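Local coordinates for KLLA0E08119p (Kluyveromyces lactis, PDB 3VA7), which probably catalyses the biotin- and ATP-dependent carboxylation of urea, this chain being the urea carboxylase part of a longer enzyme that would also hydrolyse the product, at residues Ala726-Tyr731 against Gly1029-Ile1034; Cys998-Pro1001 against His1006-Leu1009. All blocks are in the same frame, centred on the assembly; numbering follows the deposited sequence.

Contact 1. Residues Ala726-Tyr731 against Gly1029-Ile1034; sequences AHDYVY and GMYMCI. With BTI (5-(hexahydro-2-oxo-1H-thieno[3,4-D]imidazol-6-yl)pentanal), chain B.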
loop_
_atom_site.group_PDB
_atom_site.type_symbol
_atom_site.label_atom_id
_atom_site.label_comp_id
_atom_site.label_asym_id
_atom_site.label_seq_id
_atom_site.Cartn_x
_atom_site.Cartn_y
_atom_site.Cartn_z
ATOM N N ALA A 726 -15.318 -20.444 -17.928
ATOM C CA ALA A 726 -16.427 -19.609 -18.336
ATOM C C ALA A 726 -15.849 -18.373 -18.938
ATOM O O ALA A 726 -14.769 -17.926 -18.526
ATOM C CB ALA A 726 -17.275 -19.234 -17.103
ATOM N N HIS A 727 -16.553 -17.806 -19.922
ATOM C CA HIS A 727 -16.152 -16.496 -20.407
ATOM C C HIS A 727 -16.196 -15.529 -19.211
ATOM O O HIS A 727 -17.223 -15.312 -18.569
ATOM C CB HIS A 727 -17.021 -16.039 -21.572
ATOM C CG HIS A 727 -16.811 -16.830 -22.828
ATOM N ND1 HIS A 727 -15.873 -16.484 -23.785
ATOM C CD2 HIS A 727 -17.413 -17.958 -23.280
ATOM C CE1 HIS A 727 -15.939 -17.348 -24.780
ATOM N NE2 HIS A 727 -16.851 -18.259 -24.493
ATOM N N ASP A 728 -15.043 -14.989 -18.893
ATOM C CA ASP A 728 -14.855 -14.207 -17.668
ATOM C C ASP A 728 -15.972 -13.177 -17.492
ATOM O O ASP A 728 -16.362 -12.498 -18.474
ATOM C CB ASP A 728 -13.433 -13.595 -17.635
ATOM C CG ASP A 728 -12.325 -14.662 -17.797
ATOM O OD1 ASP A 728 -11.324 -14.590 -17.053
ATOM O OD2 ASP A 728 -12.480 -15.601 -18.645
ATOM N N TYR A 729 -16.505 -13.132 -16.254
ATOM C CA TYR A 729 -17.705 -12.377 -15.858
ATOM C C TYR A 729 -17.427 -12.058 -14.421
ATOM O O TYR A 729 -16.537 -12.674 -13.833
ATOM C CB TYR A 729 -19.017 -13.221 -15.998
ATOM C CG TYR A 729 -19.043 -14.384 -15.040
ATOM C CD1 TYR A 729 -18.485 -15.588 -15.384
ATOM C CD2 TYR A 729 -19.570 -14.244 -13.764
ATOM C CE1 TYR A 729 -18.473 -16.663 -14.499
ATOM C CE2 TYR A 729 -19.590 -15.293 -12.875
ATOM C CZ TYR A 729 -19.014 -16.513 -13.228
ATOM O OH TYR A 729 -18.980 -17.572 -12.316
ATOM N N VAL A 730 -18.165 -11.121 -13.845
ATOM C CA VAL A 730 -17.822 -10.582 -12.519
ATOM C C VAL A 730 -18.589 -11.333 -11.474
ATOM O O VAL A 730 -19.762 -11.695 -11.666
ATOM C CB VAL A 730 -18.049 -9.103 -12.392
ATOM C CG1 VAL A 730 -17.536 -8.597 -11.042
ATOM C CG2 VAL A 730 -17.328 -8.364 -13.561
ATOM N N TYR A 731 -17.915 -11.651 -10.398
ATOM C CA TYR A 731 -18.471 -12.577 -9.452
ATOM C C TYR A 731 -19.169 -11.780 -8.381
ATOM O O TYR A 731 -18.896 -10.589 -8.184
ATOM C CB TYR A 731 -17.360 -13.320 -8.723
ATOM C CG TYR A 731 -16.534 -14.261 -9.510
ATOM C CD1 TYR A 731 -17.002 -14.847 -10.673
ATOM C CD2 TYR A 731 -15.273 -14.629 -9.044
ATOM C CE1 TYR A 731 -16.187 -15.790 -11.401
ATOM C CE2 TYR A 731 -14.473 -15.535 -9.721
ATOM C CZ TYR A 731 -14.914 -16.128 -10.882
ATOM O OH TYR A 731 -14.084 -17.055 -11.514
ATOM N N GLY A 1029 -7.546 -19.870 -21.542
ATOM C CA GLY A 1029 -8.267 -20.178 -22.786
ATOM C C GLY A 1029 -7.733 -19.210 -23.827
ATOM O O GLY A 1029 -6.518 -19.126 -24.031
ATOM N N MET A 1030 -8.600 -18.430 -24.457
ATOM C CA MET A 1030 -8.083 -17.425 -25.424
ATOM C C MET A 1030 -7.793 -16.024 -24.844
ATOM O O MET A 1030 -7.361 -15.132 -25.582
ATOM C CB MET A 1030 -9.011 -17.308 -26.608
ATOM C CG MET A 1030 -10.033 -16.223 -26.495
ATOM S SD MET A 1030 -11.454 -16.609 -27.548
ATOM C CE MET A 1030 -12.409 -15.084 -27.466
ATOM N N TYR A 1031 -7.986 -15.848 -23.536
ATOM C CA TYR A 1031 -7.906 -14.521 -22.957
ATOM C C TYR A 1031 -6.547 -14.265 -22.358
ATOM O O TYR A 1031 -5.850 -15.192 -21.946
ATOM C CB TYR A 1031 -9.048 -14.244 -21.923
ATOM C CG TYR A 1031 -10.450 -14.305 -22.528
ATOM C CD1 TYR A 1031 -11.268 -15.428 -22.303
ATOM C CD2 TYR A 1031 -10.922 -13.302 -23.376
ATOM C CE1 TYR A 1031 -12.502 -15.525 -22.844
ATOM C CE2 TYR A 1031 -12.203 -13.389 -23.961
ATOM C CZ TYR A 1031 -12.989 -14.505 -23.690
ATOM O OH TYR A 1031 -14.259 -14.680 -24.254
ATOM N N MET A 1032 -6.196 -12.982 -22.304
ATOM C CA MET A 1032 -4.952 -12.532 -21.743
ATOM C C MET A 1032 -5.193 -11.689 -20.509
ATOM O O MET A 1032 -6.097 -10.870 -20.498
ATOM C CB MET A 1032 -4.236 -11.696 -22.776
ATOM C CG MET A 1032 -2.928 -11.199 -22.259
ATOM S SD MET A 1032 -3.008 -9.492 -21.709
ATOM C CE MET A 1032 -2.222 -9.763 -20.211
ATOM N N CYS A 1033 -4.369 -11.862 -19.475
ATOM C CA CYS A 1033 -4.420 -10.993 -18.284
ATOM C C CYS A 1033 -3.029 -10.557 -17.830
ATOM O O CYS A 1033 -2.028 -11.209 -18.148
ATOM C CB CYS A 1033 -5.120 -11.675 -17.129
ATOM S SG CYS A 1033 -4.094 -12.872 -16.257
ATOM N N ILE A 1034 -2.973 -9.425 -17.137
ATOM C CA ILE A 1034 -1.786 -8.972 -16.443
ATOM C C ILE A 1034 -2.156 -8.964 -14.969
ATOM O O ILE A 1034 -3.147 -8.344 -14.591
ATOM C CB ILE A 1034 -1.377 -7.575 -16.864
ATOM C CG1 ILE A 1034 -0.941 -7.602 -18.321
ATOM C CG2 ILE A 1034 -0.276 -7.091 -15.990
ATOM C CD1 ILE A 1034 -0.758 -6.216 -18.954
HETATM C C11 BTI B . -7.934 -18.587 -2.347
HETATM O O11 BTI B . -7.109 -19.277 -3.022
HETATM C C10 BTI B . -9.121 -17.775 -2.950
HETATM C C9 BTI B . -9.099 -17.846 -4.475
HETATM C C8 BTI B . -10.359 -17.371 -5.185
HETATM C C7 BTI B . -10.536 -17.891 -6.626
HETATM C C2 BTI B . -9.328 -17.724 -7.525
HETATM S S1 BTI B . -8.832 -16.036 -7.708
HETATM C C6 BTI B . -8.025 -16.307 -9.246
HETATM C C5 BTI B . -8.661 -17.511 -9.906
HETATM N N3 BTI B . -9.568 -16.901 -10.843
HETATM C C3 BTI B . -10.811 -17.079 -10.480
HETATM O O3 BTI B . -11.840 -16.665 -11.191
HETATM N N2 BTI B . -10.909 -17.756 -9.355
HETATM C C4 BTI B . -9.599 -18.234 -8.930
#

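Contact 2. Residues Cys998-Pro1001 against His1006-Leu1009; sequences CAVP and HRYL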
loop_
_atom_site.group_PDB
_atom_site.type_symbol
_atom_site.label_atom_id
_atom_site.label_comp_id
_atom_site.label_asym_id
_atom_site.label_seq_id
_atom_site.Cartn_x
_atom_site.Cartn_y
_atom_site.Cartn_z
ATOM N N CYS A 998 -8.884 -8.320 -18.430
ATOM C CA CYS A 998 -9.157 -9.478 -19.259
ATOM C C CYS A 998 -9.280 -9.025 -20.728
ATOM O O CYS A 998 -10.186 -8.293 -21.111
ATOM C CB CYS A 998 -10.401 -10.188 -18.777
ATOM S SG CYS A 998 -10.906 -11.644 -19.753
ATOM N N ALA A 999 -8.345 -9.446 -21.560
ATOM C CA ALA A 999 -8.197 -8.896 -22.878
ATOM C C ALA A 999 -8.274 -10.054 -23.827
ATOM O O ALA A 999 -8.165 -11.199 -23.379
ATOM C CB ALA A 999 -6.848 -8.190 -22.992
ATOM N N VAL A 1000 -8.475 -9.765 -25.119
ATOM C CA VAL A 1000 -8.657 -10.783 -26.154
ATOM C C VAL A 1000 -7.991 -10.336 -27.442
ATOM O O VAL A 1000 -8.071 -9.162 -27.809
ATOM C CB VAL A 1000 -10.134 -11.041 -26.444
ATOM C CG1 VAL A 1000 -10.807 -9.823 -27.057
ATOM C CG2 VAL A 1000 -10.293 -12.265 -27.324
ATOM N N PRO A 1001 -7.274 -11.244 -28.111
ATOM C CA PRO A 1001 -6.589 -10.688 -29.261
ATOM C C PRO A 1001 -7.613 -10.208 -30.301
ATOM O O PRO A 1001 -8.687 -10.806 -30.441
ATOM C CB PRO A 1001 -5.759 -11.875 -29.769
ATOM C CG PRO A 1001 -5.623 -12.749 -28.622
ATOM C CD PRO A 1001 -6.896 -12.646 -27.864
ATOM N N HIS A 1006 -5.214 -15.255 -33.326
ATOM C CA HIS A 1006 -4.313 -15.162 -32.202
ATOM C C HIS A 1006 -4.929 -15.798 -31.008
ATOM O O HIS A 1006 -4.423 -15.692 -29.891
ATOM C CB HIS A 1006 -3.919 -13.738 -31.926
ATOM C CG HIS A 1006 -2.855 -13.244 -32.837
ATOM N ND1 HIS A 1006 -2.618 -11.903 -33.053
ATOM C CD2 HIS A 1006 -1.968 -13.918 -33.603
ATOM C CE1 HIS A 1006 -1.628 -11.770 -33.906
ATOM N NE2 HIS A 1006 -1.214 -12.978 -34.256
ATOM N N ARG A 1007 -6.029 -16.496 -31.244
ATOM C CA ARG A 1007 -6.807 -16.998 -30.139
ATOM C C ARG A 1007 -6.567 -18.455 -30.098
ATOM O O ARG A 1007 -6.980 -19.162 -30.994
ATOM C CB ARG A 1007 -8.292 -16.671 -30.286
ATOM C CG ARG A 1007 -8.517 -15.213 -30.388
ATOM C CD ARG A 1007 -9.904 -14.853 -30.818
ATOM N NE ARG A 1007 -9.993 -13.410 -30.987
ATOM C CZ ARG A 1007 -11.056 -12.765 -31.490
ATOM N NH1 ARG A 1007 -12.138 -13.435 -31.860
ATOM N NH2 ARG A 1007 -11.019 -11.428 -31.640
ATOM N N TYR A 1008 -5.908 -18.874 -29.026
ATOM C CA TYR A 1008 -5.416 -20.213 -28.818
ATOM C C TYR A 1008 -6.279 -20.955 -27.815
ATOM O O TYR A 1008 -6.817 -20.358 -26.847
ATOM C CB TYR A 1008 -3.994 -20.068 -28.291
ATOM C CG TYR A 1008 -3.005 -19.550 -29.353
ATOM C CD1 TYR A 1008 -3.271 -19.752 -30.710
ATOM C CD2 TYR A 1008 -1.787 -18.937 -29.000
ATOM C CE1 TYR A 1008 -2.405 -19.338 -31.698
ATOM C CE2 TYR A 1008 -0.862 -18.529 -29.998
ATOM C CZ TYR A 1008 -1.190 -18.727 -31.359
ATOM O OH TYR A 1008 -0.346 -18.352 -32.426
ATOM N N LEU A 1009 -6.452 -22.260 -28.029
ATOM C CA LEU A 1009 -7.074 -23.085 -27.009
ATOM C C LEU A 1009 -6.208 -23.114 -25.734
ATOM O O LEU A 1009 -5.026 -22.754 -25.757
ATOM C CB LEU A 1009 -7.228 -24.472 -27.550
ATOM C CG LEU A 1009 -8.169 -24.793 -28.722
ATOM C CD1 LEU A 1009 -8.171 -26.308 -28.888
ATOM C CD2 LEU A 1009 -9.620 -24.286 -28.447
#

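Contact 1. Residues Ala726-Tyr731 against Gly1029-Ile1034
D728 and Y1031 mark the closest backbone approach, with CA atoms 8.7 Å apart; the two segments meet through side chains, the chain turning a corner at H727. The Y1031 hydroxyl is hydrogen-bonded to the imidazole of H727, OH to ND1 2.5 Å, with an angle of 156° at the hydrogen. The H727 ring is carried to this point by CG lying beside the backbone N (chi1 -69°). Each ring offers its rim to the other, the planes standing nearly perpendicular at 80° and the centroids 5.7 Å apart. D728 runs alongside the phenol, pointing the opposite way, its OD2 lying 3.9 Å from CD1 of Y1031 and oblique to the ring. Its carboxylate is held from elsewhere, by a salt bridge from OD2 to K1012 and a hydrogen bond from OD1 to Y1044, and the side chain stands about 5 Å from the bound urea. Y731 lines the biotin pocket, and C1033 the urea pocket. Chemically, the imidazole-phenol bond would help to set the turn of the H727 ring across the junction of carboxyltransferase subdomains A/B and C/D, while Y1044 and K1012 probably hold the D728 carboxylate near the urea, beside that of D991.

Contact 2. Residues Cys998-Pro1001 against His1006-Leu1009
R1007 reaches back along the chain to P1001, the last residue of strand 997-1001, and its guanidinium grips the proline carbonyl side-on with two nitrogens. NE donates to P1001 O over 3.0 Å, and NH2 to the same P1001 O over 2.7 Å, the second bond being the straighter (150° against 139° at the hydrogen). NH2 approaches in the carbonyl plane, whereas NE is tilted 28° from it. An arginine chain extended from CG to NE delivers the group, and two bonds to one oxygen hold the guanidinium plane in line with that acceptor. Farther on, the backbone N of L1009 is hydrogen-bonded to N968.

The other contacts between 998-1001 and 1006-1009 are van der Waals. Over one face of the guanidinium lies V1000, whose CG2, anti to the backbone N, comes within 3.8 Å of NE of R1007; the V1000 side chain is about 13 Å from the bound urea. The proline ring lies against both R1007 and H1006: P1001 CD is 3.9 Å from CG of R1007, P1001 CB 3.4 Å from CB of H1006, and P1001 CG 3.4 Å from O of H1006. The H1006 imidazole turns from the proline, and P1001 CB meets it obliquely. Both H1006 and Y1008 pack on M978 of helix 972-979. Within the loop, the carbonyl oxygen of H1006 sits above the centre of the Y1008 ring, at 4.1 Å from its plane.

The strand belongs to the mixed sheet of the carboxyltransferase C/D part, and 1006-1009 lie in the loop that follows it. This loop folds back on the strand it has just left, an arginine side chain taking the carbonyl of the strand's last residue.

In the fold
From the N terminus, the chain first passes through 726-731 in carboxyltransferase subdomain A/B and meets its partner at 1029-1034, in subdomain C/D, only after 297 intervening residues. Contact 1 therefore closes a very long loop that joins the two subdomain pairs. Contact 2 falls entirely within that loop, closing a short loop of its own, with four residues between 998-1001 and 1006-1009. The two are nested, not crossed. Their centres lie 10 Å apart, because strands 997-1001 and 1031-1034 are antiparallel neighbours in one sheet, with a probable hydrogen bond from M1032 N to A999 O (2.9 Å). M1030 also packs on V1000, a side-chain link between the two contacts within the C/D part.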